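Local coordinates for putative esterase/lipase/thioesterase (Silicibacter sp., PDB 2PBL), which is probably a hydrolase of the alpha/beta-hydrolase fold, acting on ester or thioester bonds, although its natural substrate is not known, at residues D54-F68 with L85-P99. Numbering follows the deposited sequence.
Sequences DLFLPEGTPVGLFVF and LAVGALSKGWAVAMP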
ATOM      1  N   ASP A  54       1.178   9.619   9.341  1.00 16.49           N
ATOM      2  CA  ASP A  54       2.070   9.457  10.454  1.00 15.89           C
ATOM      3  C   ASP A  54       3.485   9.333   9.852  1.00 16.39           C
ATOM      4  O   ASP A  54       3.693   8.755   8.778  1.00 15.25           O
ATOM      5  CB  ASP A  54       1.716   8.242  11.291  1.00 17.52           C
ATOM      6  CG  ASP A  54       0.399   8.403  12.087  1.00 18.09           C
ATOM      7  OD1 ASP A  54      -0.131   9.520  12.290  1.00 18.36           O
ATOM      8  OD2 ASP A  54      -0.112   7.359  12.515  1.00 17.76           O
ATOM      9  N   LEU A  55       4.429   9.959  10.526  1.00 14.57           N
ATOM     10  CA  LEU A  55       5.825   9.929  10.148  1.00 16.15           C
ATOM     11  C   LEU A  55       6.659   9.430  11.327  1.00 15.91           C
ATOM     12  O   LEU A  55       6.718  10.062  12.401  1.00 17.12           O
ATOM     13  CB  LEU A  55       6.293  11.294   9.687  1.00 15.52           C
ATOM     14  CG  LEU A  55       7.697  11.397   9.128  1.00 19.13           C
ATOM     15  CD1 LEU A  55       7.908  10.492   7.892  1.00 17.52           C
ATOM     16  CD2 LEU A  55       7.945  12.846   8.746  1.00 22.69           C
ATOM     17  N   PHE A  56       7.260   8.274  11.109  1.00 14.92           N
ATOM     18  CA  PHE A  56       8.112   7.621  12.084  1.00 14.30           C
ATOM     19  C   PHE A  56       9.566   7.820  11.686  1.00 16.32           C
ATOM     20  O   PHE A  56       9.995   7.412  10.604  1.00 17.78           O
ATOM     21  CB  PHE A  56       7.755   6.136  12.239  1.00 12.07           C
ATOM     22  CG  PHE A  56       6.301   5.927  12.546  1.00 15.54           C
ATOM     23  CD1 PHE A  56       5.779   6.348  13.757  1.00 13.32           C
ATOM     24  CD2 PHE A  56       5.439   5.394  11.599  1.00 12.86           C
ATOM     25  CE1 PHE A  56       4.438   6.232  14.016  1.00 17.60           C
ATOM     26  CE2 PHE A  56       4.084   5.281  11.869  1.00 13.50           C
ATOM     27  CZ  PHE A  56       3.603   5.684  13.072  1.00 18.85           C
ATOM     28  N   LEU A  57      10.332   8.398  12.608  1.00 16.64           N
ATOM     29  CA  LEU A  57      11.729   8.748  12.359  1.00 17.70           C
ATOM     30  C   LEU A  57      12.646   7.749  12.992  1.00 19.51           C
ATOM     31  O   LEU A  57      12.348   7.302  14.120  1.00 17.48           O
ATOM     32  CB  LEU A  57      12.035  10.102  12.985  1.00 17.00           C
ATOM     33  CG  LEU A  57      11.130  11.227  12.494  1.00 21.18           C
ATOM     34  CD1 LEU A  57      11.344  12.476  13.267  1.00 32.64           C
ATOM     35  CD2 LEU A  57      11.308  11.486  11.008  1.00 22.46           C
ATOM     36  N   PRO A  58      13.768   7.413  12.302  1.00 17.77           N
ATOM     37  CA  PRO A  58      14.767   6.529  12.859  1.00 19.03           C
ATOM     38  C   PRO A  58      15.591   7.331  13.837  1.00 19.72           C
ATOM     39  O   PRO A  58      15.411   8.538  13.958  1.00 17.41           O
ATOM     40  CB  PRO A  58      15.632   6.144  11.638  1.00 18.05           C
ATOM     41  CG  PRO A  58      15.567   7.309  10.760  1.00 19.42           C
ATOM     42  CD  PRO A  58      14.192   7.928  10.981  1.00 18.01           C
ATOM     43  N   GLU A  59      16.507   6.670  14.522  1.00 22.41           N
ATOM     44  CA  GLU A  59      17.332   7.393  15.473  1.00 24.52           C
ATOM     45  C   GLU A  59      18.345   8.327  14.834  1.00 26.20           C
ATOM     46  O   GLU A  59      18.530   9.435  15.314  1.00 29.01           O
ATOM     47  CB  GLU A  59      18.029   6.430  16.416  1.00 22.43           C
ATOM     48  CG  GLU A  59      17.115   5.877  17.459  1.00 20.86           C
ATOM     49  CD  GLU A  59      17.907   5.196  18.541  1.00 19.29           C
ATOM     50  OE1 GLU A  59      18.313   4.044  18.349  1.00 17.97           O
ATOM     51  OE2 GLU A  59      18.106   5.846  19.566  1.00 25.01           O
ATOM     52  N   GLY A  60      19.035   7.907  13.786  1.00 25.71           N
ATOM     53  CA  GLY A  60      19.993   8.834  13.156  1.00 25.94           C
ATOM     54  C   GLY A  60      19.365   9.640  12.026  1.00 25.27           C
ATOM     55  O   GLY A  60      18.144   9.730  11.905  1.00 26.78           O
ATOM     56  N   THR A  61      20.213  10.230  11.203  1.00 20.90           N
ATOM     57  CA  THR A  61      19.784  10.905   9.972  1.00 22.57           C
ATOM     58  C   THR A  61      19.155   9.863   9.032  1.00 14.60           C
ATOM     59  O   THR A  61      19.745   8.832   8.754  1.00 18.54           O
ATOM     60  CB  THR A  61      20.962  11.531   9.269  1.00 25.34           C
ATOM     61  OG1 THR A  61      21.489  12.565  10.107  1.00 30.14           O
ATOM     62  CG2 THR A  61      20.534  12.133   7.931  1.00 25.17           C
ATOM     63  N   PRO A  62      17.923  10.086   8.618  1.00 17.86           N
ATOM     64  CA  PRO A  62      17.305   9.083   7.759  1.00 17.22           C
ATOM     65  C   PRO A  62      18.063   8.850   6.458  1.00 18.81           C
ATOM     66  O   PRO A  62      18.559   9.808   5.855  1.00 18.58           O
ATOM     67  CB  PRO A  62      15.903   9.673   7.509  1.00 18.14           C
ATOM     68  CG  PRO A  62      15.677  10.603   8.619  1.00 22.23           C
ATOM     69  CD  PRO A  62      16.997  11.180   8.945  1.00 16.13           C
ATOM     70  N   VAL A  63      18.188   7.590   6.059  1.00 16.73           N
ATOM     71  CA  VAL A  63      18.825   7.241   4.804  1.00 17.92           C
ATOM     72  C   VAL A  63      17.875   7.460   3.621  1.00 16.49           C
ATOM     73  O   VAL A  63      18.275   7.320   2.443  1.00 17.10           O
ATOM     74  CB  VAL A  63      19.302   5.747   4.736  1.00 19.07           C
ATOM     75  CG1 VAL A  63      20.230   5.403   5.885  1.00 20.61           C
ATOM     76  CG2 VAL A  63      18.158   4.778   4.670  1.00 19.64           C
ATOM     77  N   GLY A  64      16.610   7.738   3.930  1.00 15.33           N
ATOM     78  CA  GLY A  64      15.607   7.914   2.927  1.00 16.21           C
ATOM     79  C   GLY A  64      14.229   7.750   3.521  1.00 16.34           C
ATOM     80  O   GLY A  64      14.068   7.550   4.746  1.00 12.10           O
ATOM     81  N   LEU A  65      13.246   7.772   2.621  1.00  8.99           N
ATOM     82  CA  LEU A  65      11.841   7.696   2.977  1.00 12.27           C
ATOM     83  C   LEU A  65      11.133   6.485   2.431  1.00 12.24           C
ATOM     84  O   LEU A  65      11.204   6.196   1.232  1.00 13.03           O
ATOM     85  CB  LEU A  65      11.103   8.920   2.422  1.00 13.19           C
ATOM     86  CG  LEU A  65       9.586   8.908   2.495  1.00 14.21           C
ATOM     87  CD1 LEU A  65       9.110   8.946   3.966  1.00 13.42           C
ATOM     88  CD2 LEU A  65       8.991  10.063   1.739  1.00  9.08           C
ATOM     89  N   PHE A  66      10.409   5.799   3.310  1.00 13.37           N
ATOM     90  CA  PHE A  66       9.619   4.636   2.929  1.00 13.14           C
ATOM     91  C   PHE A  66       8.164   4.961   3.210  1.00 13.71           C
ATOM     92  O   PHE A  66       7.829   5.260   4.352  1.00 12.96           O
ATOM     93  CB  PHE A  66      10.094   3.384   3.698  1.00 11.19           C
ATOM     94  CG  PHE A  66       9.097   2.228   3.752  1.00 13.73           C
ATOM     95  CD1 PHE A  66       8.324   1.863   2.688  1.00 14.87           C
ATOM     96  CD2 PHE A  66       9.039   1.434   4.879  1.00 15.26           C
ATOM     97  CE1 PHE A  66       7.511   0.756   2.764  1.00 14.90           C
ATOM     98  CE2 PHE A  66       8.211   0.355   4.971  1.00 17.70           C
ATOM     99  CZ  PHE A  66       7.458   0.007   3.909  1.00 13.41           C
ATOM    100  N   VAL A  67       7.316   4.919   2.177  1.00 13.08           N
ATOM    101  CA  VAL A  67       5.875   5.150   2.382  1.00 11.38           C
ATOM    102  C   VAL A  67       5.146   3.832   2.306  1.00 10.27           C
ATOM    103  O   VAL A  67       5.244   3.116   1.298  1.00 13.21           O
ATOM    104  CB  VAL A  67       5.252   6.089   1.387  1.00 11.67           C
ATOM    105  CG1 VAL A  67       3.745   6.346   1.703  1.00 12.47           C
ATOM    106  CG2 VAL A  67       6.034   7.409   1.327  1.00 12.03           C
ATOM    107  N   PHE A  68       4.351   3.530   3.332  1.00 13.58           N
ATOM    108  CA  PHE A  68       3.525   2.340   3.296  1.00 10.95           C
ATOM    109  C   PHE A  68       2.044   2.722   3.185  1.00 11.35           C
ATOM    110  O   PHE A  68       1.552   3.510   3.977  1.00 14.08           O
ATOM    111  CB  PHE A  68       3.781   1.440   4.481  1.00 10.91           C
ATOM    112  CG  PHE A  68       2.826   0.298   4.558  1.00 11.93           C
ATOM    113  CD1 PHE A  68       3.027  -0.858   3.805  1.00 13.08           C
ATOM    114  CD2 PHE A  68       1.685   0.390   5.362  1.00 12.13           C
ATOM    115  CE1 PHE A  68       2.107  -1.915   3.887  1.00 19.49           C
ATOM    116  CE2 PHE A  68       0.778  -0.605   5.447  1.00  9.99           C
ATOM    117  CZ  PHE A  68       0.991  -1.800   4.726  1.00 15.09           C
ATOM    118  N   LEU A  85       4.299  -1.955  11.583  1.00 14.94           N
ATOM    119  CA  LEU A  85       4.962  -2.458  10.386  1.00 17.43           C
ATOM    120  C   LEU A  85       6.158  -1.561   9.955  1.00 16.44           C
ATOM    121  O   LEU A  85       6.893  -1.884   9.017  1.00 18.11           O
ATOM    122  CB  LEU A  85       3.953  -2.638   9.273  1.00 14.32           C
ATOM    123  CG  LEU A  85       2.765  -3.586   9.568  1.00 17.02           C
ATOM    124  CD1 LEU A  85       1.803  -3.642   8.400  1.00 18.50           C
ATOM    125  CD2 LEU A  85       3.228  -5.025   9.939  1.00 16.53           C
ATOM    126  N   ALA A  86       6.353  -0.446  10.646  1.00 16.15           N
ATOM    127  CA  ALA A  86       7.483   0.458  10.370  1.00 17.01           C
ATOM    128  C   ALA A  86       8.810  -0.046  10.932  1.00 15.14           C
ATOM    129  O   ALA A  86       9.890   0.404  10.505  1.00 13.24           O
ATOM    130  CB  ALA A  86       7.174   1.850  10.949  1.00 15.42           C
ATOM    131  N   VAL A  87       8.749  -1.027  11.830  1.00 16.15           N
ATOM    132  CA  VAL A  87       9.972  -1.461  12.543  1.00 18.39           C
ATOM    133  C   VAL A  87      11.167  -1.894  11.662  1.00 17.16           C
ATOM    134  O   VAL A  87      12.280  -1.418  11.840  1.00 19.76           O
ATOM    135  CB  VAL A  87       9.594  -2.563  13.615  1.00 12.88           C
ATOM    136  CG1 VAL A  87      10.826  -3.256  14.156  1.00 21.96           C
ATOM    137  CG2 VAL A  87       8.791  -1.903  14.732  1.00 23.50           C
ATOM    138  N   GLY A  88      10.958  -2.772  10.702  1.00 17.66           N
ATOM    139  CA  GLY A  88      12.067  -3.282   9.922  1.00 16.50           C
ATOM    140  C   GLY A  88      12.826  -2.200   9.156  1.00 19.59           C
ATOM    141  O   GLY A  88      14.061  -2.135   9.215  1.00 18.36           O
ATOM    142  N   ALA A  89      12.088  -1.323   8.471  1.00 19.15           N
ATOM    143  CA  ALA A  89      12.730  -0.227   7.721  1.00 19.31           C
ATOM    144  C   ALA A  89      13.350   0.792   8.652  1.00 17.93           C
ATOM    145  O   ALA A  89      14.405   1.306   8.349  1.00 15.50           O
ATOM    146  CB  ALA A  89      11.716   0.452   6.799  1.00 22.06           C
ATOM    147  N   LEU A  90      12.666   1.116   9.750  1.00 16.50           N
ATOM    148  CA  LEU A  90      13.216   2.036  10.750  1.00 21.39           C
ATOM    149  C   LEU A  90      14.572   1.551  11.233  1.00 18.84           C
ATOM    150  O   LEU A  90      15.483   2.333  11.346  1.00 21.24           O
ATOM    151  CB  LEU A  90      12.286   2.186  11.950  1.00 19.00           C
ATOM    152  CG  LEU A  90      11.105   3.144  11.871  1.00 22.96           C
ATOM    153  CD1 LEU A  90      10.247   2.994  13.120  1.00 25.20           C
ATOM    154  CD2 LEU A  90      11.573   4.566  11.723  1.00 18.61           C
ATOM    155  N   SER A  91      14.713   0.257  11.484  1.00 21.35           N
ATOM    156  CA  SER A  91      15.976  -0.295  11.967  1.00 24.42           C
ATOM    157  C   SER A  91      17.108  -0.165  10.953  1.00 24.26           C
ATOM    158  O   SER A  91      18.265  -0.179  11.345  1.00 22.35           O
ATOM    159  CB  SER A  91      15.838  -1.765  12.386  1.00 25.19           C
ATOM    160  OG  SER A  91      15.797  -2.596  11.246  1.00 34.39           O
ATOM    161  N   LYS A  92      16.774  -0.069   9.657  1.00 22.08           N
ATOM    162  CA  LYS A  92      17.760   0.108   8.598  1.00 21.37           C
ATOM    163  C   LYS A  92      18.031   1.611   8.328  1.00 20.80           C
ATOM    164  O   LYS A  92      18.826   1.956   7.454  1.00 20.32           O
ATOM    165  CB  LYS A  92      17.322  -0.615   7.320  1.00 22.39           C
ATOM    166  CG  LYS A  92      17.350  -2.157   7.441  1.00 22.61           C
ATOM    167  CD  LYS A  92      17.207  -2.829   6.079  1.00 25.53           C
ATOM    168  CE  LYS A  92      18.478  -2.847   5.214  1.00 36.72           C
ATOM    169  NZ  LYS A  92      18.234  -3.366   3.795  1.00 31.66           N
ATOM    170  N   GLY A  93      17.370   2.494   9.082  1.00 17.64           N
ATOM    171  CA  GLY A  93      17.598   3.928   8.974  1.00 18.70           C
ATOM    172  C   GLY A  93      16.661   4.728   8.088  1.00 18.86           C
ATOM    173  O   GLY A  93      16.938   5.886   7.818  1.00 17.86           O
ATOM    174  N   TRP A  94      15.548   4.126   7.663  1.00 18.07           N
ATOM    175  CA  TRP A  94      14.554   4.815   6.851  1.00 16.73           C
ATOM    176  C   TRP A  94      13.518   5.498   7.721  1.00 16.88           C
ATOM    177  O   TRP A  94      13.106   4.958   8.758  1.00 18.27           O
ATOM    178  CB  TRP A  94      13.812   3.804   5.977  1.00 15.57           C
ATOM    179  CG  TRP A  94      14.695   3.223   4.941  1.00 14.28           C
ATOM    180  CD1 TRP A  94      15.631   2.269   5.130  1.00 13.77           C
ATOM    181  CD2 TRP A  94      14.778   3.609   3.573  1.00 18.45           C
ATOM    182  NE1 TRP A  94      16.294   2.002   3.966  1.00 15.32           N
ATOM    183  CE2 TRP A  94      15.780   2.800   2.978  1.00 23.34           C
ATOM    184  CE3 TRP A  94      14.085   4.534   2.775  1.00 15.90           C
ATOM    185  CZ2 TRP A  94      16.137   2.919   1.640  1.00 15.96           C
ATOM    186  CZ3 TRP A  94      14.425   4.630   1.441  1.00 12.79           C
ATOM    187  CH2 TRP A  94      15.450   3.848   0.884  1.00 18.52           C
ATOM    188  N   ALA A  95      13.090   6.681   7.305  1.00 16.51           N
ATOM    189  CA  ALA A  95      11.913   7.302   7.930  1.00 16.59           C
ATOM    190  C   ALA A  95      10.732   6.608   7.279  1.00 15.74           C
ATOM    191  O   ALA A  95      10.806   6.190   6.137  1.00 16.47           O
ATOM    192  CB  ALA A  95      11.847   8.783   7.686  1.00 16.66           C
ATOM    193  N   VAL A  96       9.629   6.475   7.986  1.00 14.86           N
ATOM    194  CA  VAL A  96       8.504   5.749   7.427  1.00 13.98           C
ATOM    195  C   VAL A  96       7.203   6.537   7.502  1.00 13.82           C
ATOM    196  O   VAL A  96       6.769   6.927   8.582  1.00 13.73           O
ATOM    197  CB  VAL A  96       8.346   4.365   8.157  1.00 16.13           C
ATOM    198  CG1 VAL A  96       7.126   3.614   7.644  1.00 14.04           C
ATOM    199  CG2 VAL A  96       9.619   3.546   7.987  1.00 16.58           C
ATOM    200  N   ALA A  97       6.566   6.756   6.347  1.00 13.83           N
ATOM    201  CA  ALA A  97       5.329   7.486   6.311  1.00 10.60           C
ATOM    202  C   ALA A  97       4.172   6.545   6.048  1.00 12.79           C
ATOM    203  O   ALA A  97       4.277   5.692   5.172  1.00 12.34           O
ATOM    204  CB  ALA A  97       5.375   8.589   5.211  1.00 11.25           C
HETATM  205  N   MSE A  98       3.038   6.793   6.688  1.00 11.56           N
HETATM  206  CA  MSE A  98       1.835   6.009   6.492  1.00 11.78           C
HETATM  207  C   MSE A  98       0.594   6.883   6.348  1.00 13.11           C
HETATM  208  O   MSE A  98       0.104   7.419   7.300  1.00 12.46           O
HETATM  209  CB  MSE A  98       1.654   5.002   7.622  1.00 12.52           C
HETATM  210  CG  MSE A  98       2.631   3.867   7.493  1.00 11.18           C
HETATM  211 SE   MSE A  98       2.376   2.513   8.896  0.75 15.95          SE
HETATM  212  CE  MSE A  98       3.737   1.282   8.448  1.00 11.15           C
ATOM    213  N   PRO A  99       0.079   7.041   5.116  1.00 14.82           N
ATOM    214  CA  PRO A  99      -1.098   7.902   5.082  1.00 14.32           C
ATOM    215  C   PRO A  99      -2.419   7.183   5.262  1.00 16.23           C
ATOM    216  O   PRO A  99      -2.539   5.949   5.041  1.00 14.29           O
ATOM    217  CB  PRO A  99      -1.059   8.440   3.646  1.00 15.43           C
ATOM    218  CG  PRO A  99      -0.545   7.292   2.897  1.00 12.01           C
ATOM    219  CD  PRO A  99       0.496   6.635   3.769  1.00 13.01           C
TER
HETATM  220  O   HOH W   1      16.485   3.790  14.068  1.00 25.57           O
HETATM  221  O   HOH W   2      19.571   6.505  10.028  1.00 39.64           O
HETATM  222  O   HOH W   3      -1.055   3.657   5.220  1.00 16.14           O
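V63 lays its CG2 methyl over one face of the W94 indole, 3.4 Å from the centroid of the five-membered ring and 10° off its normal, a CH-pi contact; the beta-branch that puts CG2 there packs CG1 on the carbonyls of K92 and G93. With CG anti to its carbonyl carbon (chi1 -68°), W94 brings its six-membered ring against the G64-L65 peptide, where CE3 lies 3.3 Å from G64 C. A CB on G64 would strike W94 CZ3 and, at its backbone angles, the V63 carbonyl O, so only glycine fits. Without the indole, with an alanine here, the V63 methyl would probably lose its aromatic platform and a gap would open beside G64 and L65.

On the same face of the sheet, F66, its CG anti to the backbone N (chi1 161°), sets CD2 3.4 Å from A89 CB and lies alongside V96; the small alanine lets helix 87-91 come this close. F56 CD2 meets A86 CB at 4.0 Å, while L90 CD2 packs on the backbone between F56 and P58. Farther along, F68 CD2 packs on the methyl CE of selenomethionine M98 at 3.8 Å, and M98 SE lies obliquely to the F68 ring, a Met-aromatic contact. The opposite face gathers L55, L65 and V67 round the short side chains of A95 and A97.

Backbone bonds fix this register. Strand 94-99 pairs antiparallel with 54-56 (F56 N to V96 O, 2.9 Å) and parallel with 64-68 (F68 N to A97 O, 2.8 Å). V63 N also bonds G93 O, just where a Schellman motif with G93 at positive phi ends the helix. Strand 64-69, helix 87-91 and strand 94-99 thus form a beta-alpha-beta crossover, giving the 1-2-4-3 strand order that opens the alpha/beta-hydrolase sheet.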